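Local coordinates for bacteriocin (Pseudomonas syringae pv. tomato, PDB 4FZL), which kills sensitive bacteria as a colicin M-like toxin, degrading the cell-wall precursor lipid II, probably by phosphatase-type cleavage, and binds calcium, at residues A[157-160]-A[161-165]; A[113-116]-A[117-120]; A[150-153]-A[154-158]; A[15-19]-A[20-24]; A[100-103]-A[104-108]. One frame throughout, in Å; residues are numbered along the deposited sequence.

Overall arrangement
From the N terminus, contact 4 (15-24) comes first and turns the chain from helix 14-17 into helix 22-33. Contact 5 (100-108) closes the C-terminal end of helix 96-106. Contact 2 (113-120) carries the chain from strand 112-113 through the short helix 116-119. Contact 3 (150-158) leaves strand 142-153 and runs straight into contact 1 (157-165), with which it shares D157 and S158. No contact encloses another; they follow in series. Contacts 1, 2 and 3 touch one another near the calcium site. Contact 5 meets contact 1 through A100 and T164. Contact 4 touches none of the others.

Contact 1 (A[157-160]-A[161-165]); sequences DSNA and SWLTL. With CA (calcium ion), chain C.
N159 lays its amide obliquely against the benzo side of the W162 indole. Its ND2 is 3.5 Å from W162 CE3, and the amide and ring planes are 41° apart. With CG opposite the backbone N (chi1 170°), the N159 amide comes forward to W162. W162 has the same first torsion, and its CB packs 3.1 Å from N159 O. The other branch of the amide, OD1 of N159, comes 4.0 Å from L163 CD1.

These side chains lie on the first turns of helix 159-165, with S158 as its N-cap. The hydroxyl OG of S158 accepts from S161 N at 3.0 Å, and the N-H points almost straight at it (170°). The carbonyl of S158 takes W162 N, so both the side chain and the backbone of S158 hold the helix start. L163 N is shared between the carbonyls of N159 and A160, and neither bond is straight.

S161 is buried, and its OG bonds to V119 O, which joins this helix to 117-120. A water very close to both A160 O and OG1 of T164 appears to bridge them, donating to A160 O. At the far end, L165 O binds the calcium ion at 2.2 Å. N167 and D195 are also ligands, and two waters lie in its shell.

The cap satisfies an amide that has no earlier helical carbonyl to use. The metal takes up a carbonyl oxygen at the opposite end, and its charge probably polarises that peptide group. Both ends of this short helix are therefore tied by polar chemistry.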
loop_
_atom_site.group_PDB
_atom_site.type_symbol
_atom_site.label_atom_id
_atom_site.label_comp_id
_atom_site.label_asym_id
_atom_site.label_seq_id
_atom_site.Cartn_x
_atom_site.Cartn_y
_atom_site.Cartn_z
ATOM N N ASP A 157 -12.309 1.487 4.410
ATOM C CA ASP A 157 -11.708 0.404 5.267
ATOM C C ASP A 157 -10.368 0.650 5.834
ATOM O O ASP A 157 -10.110 0.225 6.973
ATOM C CB ASP A 157 -11.645 -0.909 4.465
ATOM C CG ASP A 157 -12.997 -1.323 4.050
ATOM O OD1 ASP A 157 -13.126 -1.887 2.930
ATOM O OD2 ASP A 157 -13.908 -0.978 4.884
ATOM N N SER A 158 -9.490 1.346 5.094
ATOM C CA SER A 158 -8.118 1.570 5.539
ATOM C C SER A 158 -7.674 2.963 5.065
ATOM O O SER A 158 -7.260 3.104 3.924
ATOM C CB SER A 158 -7.191 0.466 4.967
ATOM O OG SER A 158 -5.796 0.689 5.205
ATOM N N ASN A 159 -7.800 4.011 5.912
ATOM C CA ASN A 159 -7.144 5.256 5.551
ATOM C C ASN A 159 -5.725 4.985 5.062
ATOM O O ASN A 159 -5.261 5.551 4.018
ATOM C CB ASN A 159 -7.032 6.307 6.637
ATOM C CG ASN A 159 -6.119 7.422 6.179
ATOM O OD1 ASN A 159 -4.878 7.419 6.457
ATOM N ND2 ASN A 159 -6.678 8.282 5.303
ATOM N N ALA A 160 -5.007 4.108 5.747
ATOM C CA ALA A 160 -3.658 3.826 5.185
ATOM C C ALA A 160 -3.467 3.397 3.770
ATOM O O ALA A 160 -2.747 4.053 3.062
ATOM C CB ALA A 160 -2.898 2.908 6.075
ATOM N N SER A 161 -4.085 2.264 3.380
ATOM C CA SER A 161 -4.088 1.749 2.000
ATOM C C SER A 161 -4.576 2.835 1.029
ATOM O O SER A 161 -4.214 2.893 -0.167
ATOM C CB SER A 161 -4.929 0.464 1.856
ATOM O OG SER A 161 -4.208 -0.575 2.570
ATOM N N TRP A 162 -5.515 3.624 1.531
ATOM C CA TRP A 162 -5.985 4.749 0.758
ATOM C C TRP A 162 -4.847 5.683 0.351
ATOM O O TRP A 162 -4.891 6.279 -0.710
ATOM C CB TRP A 162 -7.091 5.499 1.517
ATOM C CG TRP A 162 -7.633 6.661 0.769
ATOM C CD1 TRP A 162 -8.566 6.674 -0.259
ATOM C CD2 TRP A 162 -7.244 8.051 0.983
ATOM N NE1 TRP A 162 -8.740 7.989 -0.734
ATOM C CE2 TRP A 162 -7.980 8.855 0.004
ATOM C CE3 TRP A 162 -6.364 8.681 1.856
ATOM C CZ2 TRP A 162 -7.810 10.235 -0.089
ATOM C CZ3 TRP A 162 -6.229 10.059 1.775
ATOM C CH2 TRP A 162 -6.942 10.822 0.837
ATOM N N LEU A 163 -3.890 5.908 1.206
ATOM C CA LEU A 163 -2.780 6.800 0.881
ATOM C C LEU A 163 -2.037 6.322 -0.334
ATOM O O LEU A 163 -1.530 7.132 -1.142
ATOM C CB LEU A 163 -1.824 6.885 2.064
ATOM C CG LEU A 163 -2.281 7.671 3.277
ATOM C CD1 LEU A 163 -1.408 7.557 4.514
ATOM C CD2 LEU A 163 -2.622 9.130 2.899
ATOM N N THR A 164 -2.014 5.002 -0.517
ATOM C CA THR A 164 -1.296 4.390 -1.617
ATOM C C THR A 164 -2.190 4.261 -2.865
ATOM O O THR A 164 -1.730 4.544 -3.972
ATOM C CB THR A 164 -0.826 2.984 -1.201
ATOM O OG1 THR A 164 0.073 3.100 -0.067
ATOM C CG2 THR A 164 -0.199 2.277 -2.371
ATOM N N LEU A 165 -3.442 3.840 -2.682
ATOM C CA LEU A 165 -4.361 3.463 -3.787
ATOM C C LEU A 165 -5.451 4.484 -4.151
ATOM O O LEU A 165 -5.981 4.492 -5.267
ATOM C CB LEU A 165 -5.099 2.184 -3.383
ATOM C CG LEU A 165 -4.175 0.947 -3.277
ATOM C CD1 LEU A 165 -4.977 -0.245 -2.770
ATOM C CD2 LEU A 165 -3.451 0.657 -4.609
HETATM CA CA CA C . -6.378 4.682 -7.450
HETATM O O HOH W 1 -0.972 2.499 2.107
HETATM O O HOH W 2 -7.257 6.922 -6.838
HETATM O O HOH W 3 -4.662 5.701 -7.193
#

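Contact 2 (A[113-116]-A[117-120]); sequences TFPI and QNVG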
loop_
_atom_site.group_PDB
_atom_site.type_symbol
_atom_site.label_atom_id
_atom_site.label_comp_id
_atom_site.label_asym_id
_atom_site.label_seq_id
_atom_site.Cartn_x
_atom_site.Cartn_y
_atom_site.Cartn_z
ATOM N N THR A 113 3.569 -4.988 -6.684
ATOM C CA THR A 113 2.454 -5.859 -6.300
ATOM C C THR A 113 1.920 -5.503 -4.958
ATOM O O THR A 113 2.710 -5.310 -4.038
ATOM C CB THR A 113 2.860 -7.327 -6.361
ATOM O OG1 THR A 113 3.305 -7.606 -7.694
ATOM C CG2 THR A 113 1.718 -8.240 -5.931
ATOM N N PHE A 114 0.601 -5.376 -4.829
ATOM C CA PHE A 114 -0.089 -5.135 -3.587
ATOM C C PHE A 114 -1.101 -6.267 -3.432
ATOM O O PHE A 114 -2.181 -6.173 -3.915
ATOM C CB PHE A 114 -0.801 -3.779 -3.551
ATOM C CG PHE A 114 -1.129 -3.263 -2.161
ATOM C CD1 PHE A 114 -1.083 -4.023 -1.027
ATOM C CD2 PHE A 114 -1.534 -1.981 -1.996
ATOM C CE1 PHE A 114 -1.366 -3.511 0.206
ATOM C CE2 PHE A 114 -1.891 -1.463 -0.778
ATOM C CZ PHE A 114 -1.805 -2.249 0.339
ATOM N N PRO A 115 -0.677 -7.398 -2.856
ATOM C CA PRO A 115 -1.610 -8.551 -2.802
ATOM C C PRO A 115 -2.981 -8.150 -2.227
ATOM O O PRO A 115 -3.025 -7.434 -1.204
ATOM C CB PRO A 115 -0.876 -9.563 -1.925
ATOM C CG PRO A 115 0.589 -9.179 -2.156
ATOM C CD PRO A 115 0.627 -7.693 -2.230
ATOM N N ILE A 116 -4.061 -8.629 -2.835
ATOM C CA ILE A 116 -5.372 -8.111 -2.391
ATOM C C ILE A 116 -5.619 -8.310 -0.882
ATOM O O ILE A 116 -6.281 -7.494 -0.244
ATOM C CB ILE A 116 -6.501 -8.699 -3.319
ATOM C CG1 ILE A 116 -7.791 -7.891 -3.226
ATOM C CG2 ILE A 116 -6.780 -10.186 -2.991
ATOM C CD1 ILE A 116 -8.834 -8.197 -4.299
ATOM N N GLN A 117 -5.141 -9.444 -0.378
ATOM C CA GLN A 117 -5.336 -9.727 1.014
ATOM C C GLN A 117 -4.572 -8.779 2.000
ATOM O O GLN A 117 -4.908 -8.661 3.146
ATOM C CB GLN A 117 -5.038 -11.208 1.269
ATOM C CG GLN A 117 -3.579 -11.537 1.184
ATOM C CD GLN A 117 -3.097 -11.999 -0.189
ATOM O OE1 GLN A 117 -3.722 -11.724 -1.203
ATOM N NE2 GLN A 117 -1.974 -12.724 -0.206
ATOM N N ASN A 118 -3.578 -8.044 1.463
ATOM C CA ASN A 118 -2.828 -7.076 2.227
ATOM C C ASN A 118 -3.453 -5.687 2.279
ATOM O O ASN A 118 -3.048 -4.881 3.135
ATOM C CB ASN A 118 -1.405 -6.914 1.733
ATOM C CG ASN A 118 -0.553 -8.178 1.880
ATOM O OD1 ASN A 118 -1.034 -9.196 2.361
ATOM N ND2 ASN A 118 0.693 -8.132 1.351
ATOM N N VAL A 119 -4.473 -5.441 1.480
ATOM C CA VAL A 119 -5.011 -4.104 1.380
ATOM C C VAL A 119 -5.849 -3.739 2.609
ATOM O O VAL A 119 -5.853 -2.600 3.044
ATOM C CB VAL A 119 -5.832 -3.996 0.093
ATOM C CG1 VAL A 119 -6.580 -2.631 0.021
ATOM C CG2 VAL A 119 -4.912 -4.222 -1.133
ATOM N N GLY A 120 -6.535 -4.728 3.168
ATOM C CA GLY A 120 -7.428 -4.466 4.325
ATOM C C GLY A 120 -8.884 -4.216 3.998
ATOM O O GLY A 120 -9.592 -3.518 4.756
HETATM O O HOH W 4 -7.812 -6.985 1.860
#
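F114 places its ring under V119, with CG2 of V119 3.8 Å from the ring centroid and 7° off the normal. This is a CH-pi contact over one face. V119 CG2 gets there by standing opposite its own carbonyl carbon, while CG1 lies opposite the backbone N (chi1 173°). N118 adds its CB, 3.7 Å from F114 CE1.

The polar groups follow the turn into the weakly bonded helix 116-119. P115 O accepts from N118 N at 2.8 Å, and the donor stands above the carbonyl plane. One residue on, I116 O takes V119 N at 3.2 Å with a straight N-H (164°). I116 O also accepts a hydrogen bond from a water at 2.7 Å. That same water accepts from G120 N at 2.9 Å, so it carries the helix-type link onward where the direct I116-G120 distance is too long. G120 leaves the helix with positive phi.

N118 brings ND2 to the CD and CG atoms of P115, 3.6 Å from CD. The polar partner of ND2 is L90 O, in a neighbouring loop. The Q117 side chain, bent at chi2, brings OE1 3.6 Å from P115 CB. Backbone bonds join F114 to E227 and I116 to P229. V119 O accepts from OG of S161, on helix 159-165, which also packs on F114 through S161 and L165.

Both turn carbonyls are satisfied: P115 O by a peptide N-H, I116 O by a peptide N-H and a water. The short helix ends on a water bridge, with apolar packing on its inner side and polar ties to other parts of the chain.

Contact 3 (A[150-153]-A[154-158]); sequences FAYD and VGKDS. With EDO (1,2-ethanediol), chain K.
The turn that carries strand 142-153 into helix 159-165, beside the calcium site, is held by Y152 and D157. The Y152 hydroxyl donates to OD1 of D157 at 2.5 Å, a short bond. OD1 uses its syn side, with the donor 30° out of the carboxylate plane, and it also lies at the edge of the phenol ring. The two side chains cross at about a right angle. D157 reaches the ring with CG opposite its carbonyl carbon (chi1 -60°). Its OD1 has a second donor, N122 N, so the carboxylate oxygen is gripped from the tyrosine and from a loop backbone. Two donors on this oxygen would tend to favour the charged form of D157.

K156 crosses the phenol end at about a right angle, with its CG 3.6 Å from Y152 OH. The ring face carries the ethanediol C2, 3.5 Å from Y152 CD1. This small molecule probably comes from the crystallisation liquor. Its O2 accepts from D153 N at 2.9 Å.

The strand is part of the mixed sheet, where F150 and Y152 pair with L170 and I168 of strand 167-178. After D153 the chain takes helical backbone angles at 154-156 without regular helical bonds. K156 N donates to D153 O at 2.7 Å, and the donor stands above the carbonyl plane. D153 OD1 accepts from G155 N at 2.9 Å on its anti side, at a bent angle of 132°. V154 O receives both D157 N and S158 N. V154 packs on I168 and on S161 of the following helix, and D153 lies against N167, a calcium ligand through its backbone oxygen.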
loop_
_atom_site.group_PDB
_atom_site.type_symbol
_atom_site.label_atom_id
_atom_site.label_comp_id
_atom_site.label_asym_id
_atom_site.label_seq_id
_atom_site.Cartn_x
_atom_site.Cartn_y
_atom_site.Cartn_z
ATOM N N PHE A 150 -17.177 -2.281 -9.638
ATOM C CA PHE A 150 -17.558 -1.070 -8.894
ATOM C C PHE A 150 -16.357 -0.302 -8.327
ATOM O O PHE A 150 -15.364 -0.935 -7.923
ATOM C CB PHE A 150 -18.594 -1.363 -7.793
ATOM C CG PHE A 150 -18.120 -2.327 -6.754
ATOM C CD1 PHE A 150 -17.641 -1.920 -5.512
ATOM C CD2 PHE A 150 -18.173 -3.671 -7.032
ATOM C CE1 PHE A 150 -17.241 -2.875 -4.572
ATOM C CE2 PHE A 150 -17.762 -4.617 -6.110
ATOM C CZ PHE A 150 -17.277 -4.221 -4.883
ATOM N N ALA A 151 -16.480 1.028 -8.282
ATOM C CA ALA A 151 -15.470 1.853 -7.649
ATOM C C ALA A 151 -15.555 1.695 -6.175
ATOM O O ALA A 151 -16.655 1.561 -5.614
ATOM C CB ALA A 151 -15.644 3.333 -8.033
ATOM N N TYR A 152 -14.405 1.789 -5.522
ATOM C CA TYR A 152 -14.359 1.638 -4.093
ATOM C C TYR A 152 -13.311 2.555 -3.492
ATOM O O TYR A 152 -12.173 2.525 -3.870
ATOM C CB TYR A 152 -14.018 0.199 -3.725
ATOM C CG TYR A 152 -14.321 -0.199 -2.291
ATOM C CD1 TYR A 152 -15.637 -0.451 -1.871
ATOM C CD2 TYR A 152 -13.305 -0.315 -1.362
ATOM C CE1 TYR A 152 -15.898 -0.823 -0.566
ATOM C CE2 TYR A 152 -13.562 -0.700 -0.071
ATOM C CZ TYR A 152 -14.873 -0.923 0.315
ATOM O OH TYR A 152 -15.170 -1.318 1.578
ATOM N N ASP A 153 -13.735 3.310 -2.481
ATOM C CA ASP A 153 -12.847 4.205 -1.742
ATOM C C ASP A 153 -12.252 3.365 -0.621
ATOM O O ASP A 153 -12.895 3.022 0.407
ATOM C CB ASP A 153 -13.640 5.392 -1.228
ATOM C CG ASP A 153 -12.789 6.418 -0.492
ATOM O OD1 ASP A 153 -11.742 6.058 0.084
ATOM O OD2 ASP A 153 -13.172 7.598 -0.541
ATOM N N VAL A 154 -10.982 3.053 -0.782
ATOM C CA VAL A 154 -10.317 2.171 0.085
ATOM C C VAL A 154 -10.281 2.724 1.532
ATOM O O VAL A 154 -10.152 2.011 2.514
ATOM C CB VAL A 154 -8.892 1.977 -0.505
ATOM C CG1 VAL A 154 -8.093 1.282 0.445
ATOM C CG2 VAL A 154 -8.985 1.254 -1.818
ATOM N N GLY A 155 -10.404 4.056 1.609
ATOM C CA GLY A 155 -10.514 4.699 2.873
ATOM C C GLY A 155 -11.717 4.314 3.679
ATOM O O GLY A 155 -11.678 4.510 4.875
ATOM N N LYS A 156 -12.789 3.811 3.025
ATOM C CA LYS A 156 -13.952 3.169 3.743
ATOM C C LYS A 156 -13.427 2.166 4.744
ATOM O O LYS A 156 -14.019 1.961 5.824
ATOM C CB LYS A 156 -14.908 2.464 2.754
ATOM C CG LYS A 156 -16.116 1.720 3.351
ATOM C CD LYS A 156 -17.275 2.636 3.627
ATOM C CE LYS A 156 -18.571 1.895 3.928
ATOM N NZ LYS A 156 -19.621 2.860 4.382
ATOM N N ASP A 157 -12.309 1.487 4.410
ATOM C CA ASP A 157 -11.708 0.404 5.267
ATOM C C ASP A 157 -10.368 0.650 5.834
ATOM O O ASP A 157 -10.110 0.225 6.973
ATOM C CB ASP A 157 -11.645 -0.909 4.465
ATOM C CG ASP A 157 -12.997 -1.323 4.050
ATOM O OD1 ASP A 157 -13.126 -1.887 2.930
ATOM O OD2 ASP A 157 -13.908 -0.978 4.884
ATOM N N SER A 158 -9.490 1.346 5.094
ATOM C CA SER A 158 -8.118 1.570 5.539
ATOM C C SER A 158 -7.674 2.963 5.065
ATOM O O SER A 158 -7.260 3.104 3.924
ATOM C CB SER A 158 -7.191 0.466 4.967
ATOM O OG SER A 158 -5.796 0.689 5.205
HETATM C C1 EDO K . -17.918 2.227 -0.351
HETATM O O1 EDO K . -18.758 2.099 -1.499
HETATM C C2 EDO K . -16.553 2.778 -0.810
HETATM O O2 EDO K . -16.589 3.548 -1.961
#

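Contact 4 (A[15-19]-A[20-24]); sequences DLYCS and PNCLA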
loop_
_atom_site.group_PDB
_atom_site.type_symbol
_atom_site.label_atom_id
_atom_site.label_comp_id
_atom_site.label_asym_id
_atom_site.label_seq_id
_atom_site.Cartn_x
_atom_site.Cartn_y
_atom_site.Cartn_z
ATOM N N ASP A 15 12.273 3.664 17.404
ATOM C CA ASP A 15 11.070 3.734 18.252
ATOM C C ASP A 15 10.045 4.688 17.616
ATOM O O ASP A 15 8.809 4.480 17.671
ATOM C CB ASP A 15 11.461 4.172 19.658
ATOM C CG ASP A 15 11.989 3.032 20.562
ATOM O OD1 ASP A 15 11.924 1.818 20.192
ATOM O OD2 ASP A 15 12.540 3.384 21.621
ATOM N N LEU A 16 10.532 5.767 17.027
ATOM C CA LEU A 16 9.651 6.743 16.386
ATOM C C LEU A 16 9.193 6.288 15.004
ATOM O O LEU A 16 8.003 6.443 14.690
ATOM C CB LEU A 16 10.394 8.089 16.242
ATOM C CG LEU A 16 10.563 8.906 17.541
ATOM C CD1 LEU A 16 11.488 10.096 17.322
ATOM C CD2 LEU A 16 9.179 9.329 18.160
ATOM N N TYR A 17 10.078 5.781 14.101
ATOM C CA TYR A 17 9.648 5.455 12.764
ATOM C C TYR A 17 8.777 4.220 12.760
ATOM O O TYR A 17 7.875 4.136 11.985
ATOM C CB TYR A 17 10.871 5.202 11.895
ATOM C CG TYR A 17 11.660 6.394 11.480
ATOM C CD1 TYR A 17 11.012 7.569 11.139
ATOM C CD2 TYR A 17 13.018 6.330 11.271
ATOM C CE1 TYR A 17 11.684 8.648 10.604
ATOM C CE2 TYR A 17 13.688 7.421 10.711
ATOM C CZ TYR A 17 13.004 8.562 10.363
ATOM O OH TYR A 17 13.670 9.646 9.804
ATOM N N CYS A 18 9.018 3.249 13.620
ATOM C CA CYS A 18 8.194 2.032 13.685
ATOM C C CYS A 18 7.062 2.245 14.708
ATOM O O CYS A 18 6.937 1.549 15.731
ATOM C CB CYS A 18 9.025 0.786 14.061
ATOM S SG CYS A 18 10.193 0.419 12.716
ATOM N N SER A 19 6.325 3.315 14.509
ATOM C CA SER A 19 5.232 3.702 15.356
ATOM C C SER A 19 4.285 4.621 14.544
ATOM O O SER A 19 4.589 4.990 13.421
ATOM C CB SER A 19 5.735 4.431 16.608
ATOM O OG SER A 19 5.995 5.796 16.307
ATOM N N PRO A 20 3.165 5.040 15.155
ATOM C CA PRO A 20 2.286 6.067 14.542
ATOM C C PRO A 20 2.968 7.412 14.362
ATOM O O PRO A 20 2.443 8.256 13.662
ATOM C CB PRO A 20 1.191 6.214 15.582
ATOM C CG PRO A 20 1.081 4.814 16.125
ATOM C CD PRO A 20 2.517 4.468 16.346
ATOM N N ASN A 21 4.128 7.610 14.984
ATOM C CA ASN A 21 4.904 8.863 14.824
ATOM C C ASN A 21 5.788 8.887 13.602
ATOM O O ASN A 21 6.531 9.862 13.415
ATOM C CB ASN A 21 5.784 9.007 16.077
ATOM C CG ASN A 21 4.969 9.143 17.357
ATOM O OD1 ASN A 21 5.191 8.426 18.345
ATOM N ND2 ASN A 21 4.003 10.067 17.334
ATOM N N CYS A 22 5.708 7.846 12.765
ATOM C CA CYS A 22 6.605 7.724 11.580
ATOM C C CYS A 22 6.563 8.962 10.697
ATOM O O CYS A 22 7.607 9.548 10.446
ATOM C CB CYS A 22 6.213 6.514 10.766
ATOM S SG CYS A 22 7.461 6.111 9.508
ATOM N N LEU A 23 5.369 9.386 10.256
ATOM C CA LEU A 23 5.312 10.460 9.306
ATOM C C LEU A 23 5.901 11.729 9.877
ATOM O O LEU A 23 6.705 12.405 9.202
ATOM C CB LEU A 23 3.894 10.691 8.817
ATOM C CG LEU A 23 3.634 11.880 7.874
ATOM C CD1 LEU A 23 4.406 11.641 6.593
ATOM C CD2 LEU A 23 2.132 12.091 7.596
ATOM N N ALA A 24 5.413 12.135 11.060
ATOM C CA ALA A 24 5.887 13.403 11.678
ATOM C C ALA A 24 7.457 13.389 11.797
ATOM O O ALA A 24 8.142 14.389 11.617
ATOM C CB ALA A 24 5.288 13.598 13.057
HETATM O O HOH W 5 7.125 6.101 19.020
#
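S19 turns its side chain back across the bend, starting with CB, which lies 3.2 Å from P20 CD, a short distance that comes with the S19-P20 peptide link. OG sits between the backbone N and the carbonyl carbon (chi1 82°), and from there it does two jobs. It donates to L16 O at 2.7 Å, standing above that carbonyl's plane. It accepts from N21 N at 2.9 Å, a capping bond. The same hydroxyl touches N21 CB at 3.2 Å.

The arrangement joins two helices, 14-17 and 22-33, through a tight corner. The backbone of S19 to C22 forms a type I beta turn, closed by C22 N to S19 O. C18, just before it, is the centre of an inverse gamma turn. A water spans the corner as well, donating to D15 O and to OD1 of N21. Alongside, L16 CD2 lies 4.0 Å from N21 CB.

C22 SG makes an oblique sulfur-aromatic contact with the Y17 ring, 4.2 Å from Y17 CD1, while C22 O lies at the ring edge. C22 CB packs closely on Y17 O at 3.1 Å. Y17 also meets F46 edge-to-face, and C22 touches F98 of helix 96-106.

Contact 5 (A[100-103]-A[104-108]); sequences ALAH and GMFGL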
loop_
_atom_site.group_PDB
_atom_site.type_symbol
_atom_site.label_atom_id
_atom_site.label_comp_id
_atom_site.label_asym_id
_atom_site.label_seq_id
_atom_site.Cartn_x
_atom_site.Cartn_y
_atom_site.Cartn_z
ATOM N N ALA A 100 5.578 2.683 -1.345
ATOM C CA ALA A 100 5.028 3.163 -2.608
ATOM C C ALA A 100 5.688 4.490 -2.986
ATOM O O ALA A 100 5.902 4.780 -4.214
ATOM C CB ALA A 100 3.510 3.250 -2.546
ATOM N N LEU A 101 5.881 5.356 -1.991
ATOM C CA LEU A 101 6.523 6.654 -2.263
ATOM C C LEU A 101 7.979 6.448 -2.821
ATOM O O LEU A 101 8.425 7.004 -3.838
ATOM C CB LEU A 101 6.575 7.523 -0.990
ATOM C CG LEU A 101 7.342 8.841 -1.073
ATOM C CD1 LEU A 101 6.479 9.725 -1.943
ATOM C CD2 LEU A 101 7.401 9.371 0.353
ATOM N N ALA A 102 8.710 5.629 -2.072
ATOM C CA ALA A 102 10.063 5.201 -2.482
ATOM C C ALA A 102 10.073 4.646 -3.935
ATOM O O ALA A 102 10.968 4.978 -4.714
ATOM C CB ALA A 102 10.664 4.176 -1.492
ATOM N N HIS A 103 9.077 3.835 -4.281
ATOM C CA HIS A 103 9.061 3.167 -5.524
ATOM C C HIS A 103 8.909 4.202 -6.639
ATOM O O HIS A 103 9.441 4.038 -7.712
ATOM C CB HIS A 103 7.931 2.140 -5.587
ATOM C CG HIS A 103 8.091 1.192 -6.712
ATOM N ND1 HIS A 103 8.934 0.124 -6.641
ATOM C CD2 HIS A 103 7.521 1.176 -7.999
ATOM C CE1 HIS A 103 8.903 -0.497 -7.825
ATOM N NE2 HIS A 103 8.002 0.126 -8.623
ATOM N N GLY A 104 8.157 5.282 -6.410
ATOM C CA GLY A 104 7.973 6.296 -7.496
ATOM C C GLY A 104 9.291 7.052 -7.805
ATOM O O GLY A 104 9.480 7.591 -8.885
ATOM N N MET A 105 10.190 7.098 -6.830
ATOM C CA MET A 105 11.453 7.814 -7.004
ATOM C C MET A 105 12.668 6.919 -7.275
ATOM O O MET A 105 13.698 7.403 -7.749
ATOM C CB MET A 105 11.742 8.664 -5.771
ATOM C CG MET A 105 10.881 9.917 -5.657
ATOM S SD MET A 105 10.970 10.390 -3.925
ATOM C CE MET A 105 12.410 9.384 -3.591
ATOM N N PHE A 106 12.564 5.636 -6.938
ATOM C CA PHE A 106 13.689 4.711 -7.113
ATOM C C PHE A 106 13.379 3.498 -7.955
ATOM O O PHE A 106 14.318 2.851 -8.421
ATOM C CB PHE A 106 14.214 4.211 -5.766
ATOM C CG PHE A 106 14.615 5.307 -4.811
ATOM C CD1 PHE A 106 15.538 6.255 -5.226
ATOM C CD2 PHE A 106 14.010 5.456 -3.618
ATOM C CE1 PHE A 106 15.900 7.308 -4.413
ATOM C CE2 PHE A 106 14.372 6.484 -2.777
ATOM C CZ PHE A 106 15.291 7.422 -3.173
ATOM N N GLY A 107 12.092 3.216 -8.211
ATOM C CA GLY A 107 11.684 1.986 -8.866
ATOM C C GLY A 107 11.680 1.938 -10.394
ATOM O O GLY A 107 11.305 0.897 -10.938
ATOM N N LEU A 108 12.094 3.024 -11.077
ATOM C CA LEU A 108 12.247 3.036 -12.555
ATOM C C LEU A 108 10.953 2.716 -13.320
ATOM O O LEU A 108 10.985 2.170 -14.388
ATOM C CB LEU A 108 13.324 2.035 -12.947
ATOM C CG LEU A 108 14.697 2.276 -12.329
ATOM C CD1 LEU A 108 15.652 1.190 -12.825
ATOM C CD2 LEU A 108 15.226 3.670 -12.677
#
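H103 swings its imidazole toward the end of the helix, with CG opposite the backbone N (chi1 -165°). In that pose G107 CA makes a CH-pi contact over one face of the H103 ring, 4.0 Å from the centroid and 12° off the normal. F106 has CG opposite the carbonyl carbon (chi1 -56°), which brings CD2 to 3.3 Å from A102 O and to 4.2 Å from A102 CB.

This is the last turn of helix 96-106. A100 O takes G104 N at 3.2 Å. A102 O accepts twice, from M105 N at 3.1 Å and from F106 N at 2.8 Å. The F106 N donor lies close to the C=O direction, while M105 N stands above the carbonyl plane. H103 O receives G107 N at 2.8 Å, and L108 then leaves the helix with positive phi.

Both nitrogens of the buried H103 ring are used: ND1 bonds to the hydroxyl of Y83 and NE2 to A110 O. Y224 and H88 meet the ring edge-to-face. K44 makes a cation-pi contact with F106, and A102 packs on L43 and A47 of helix 37-54.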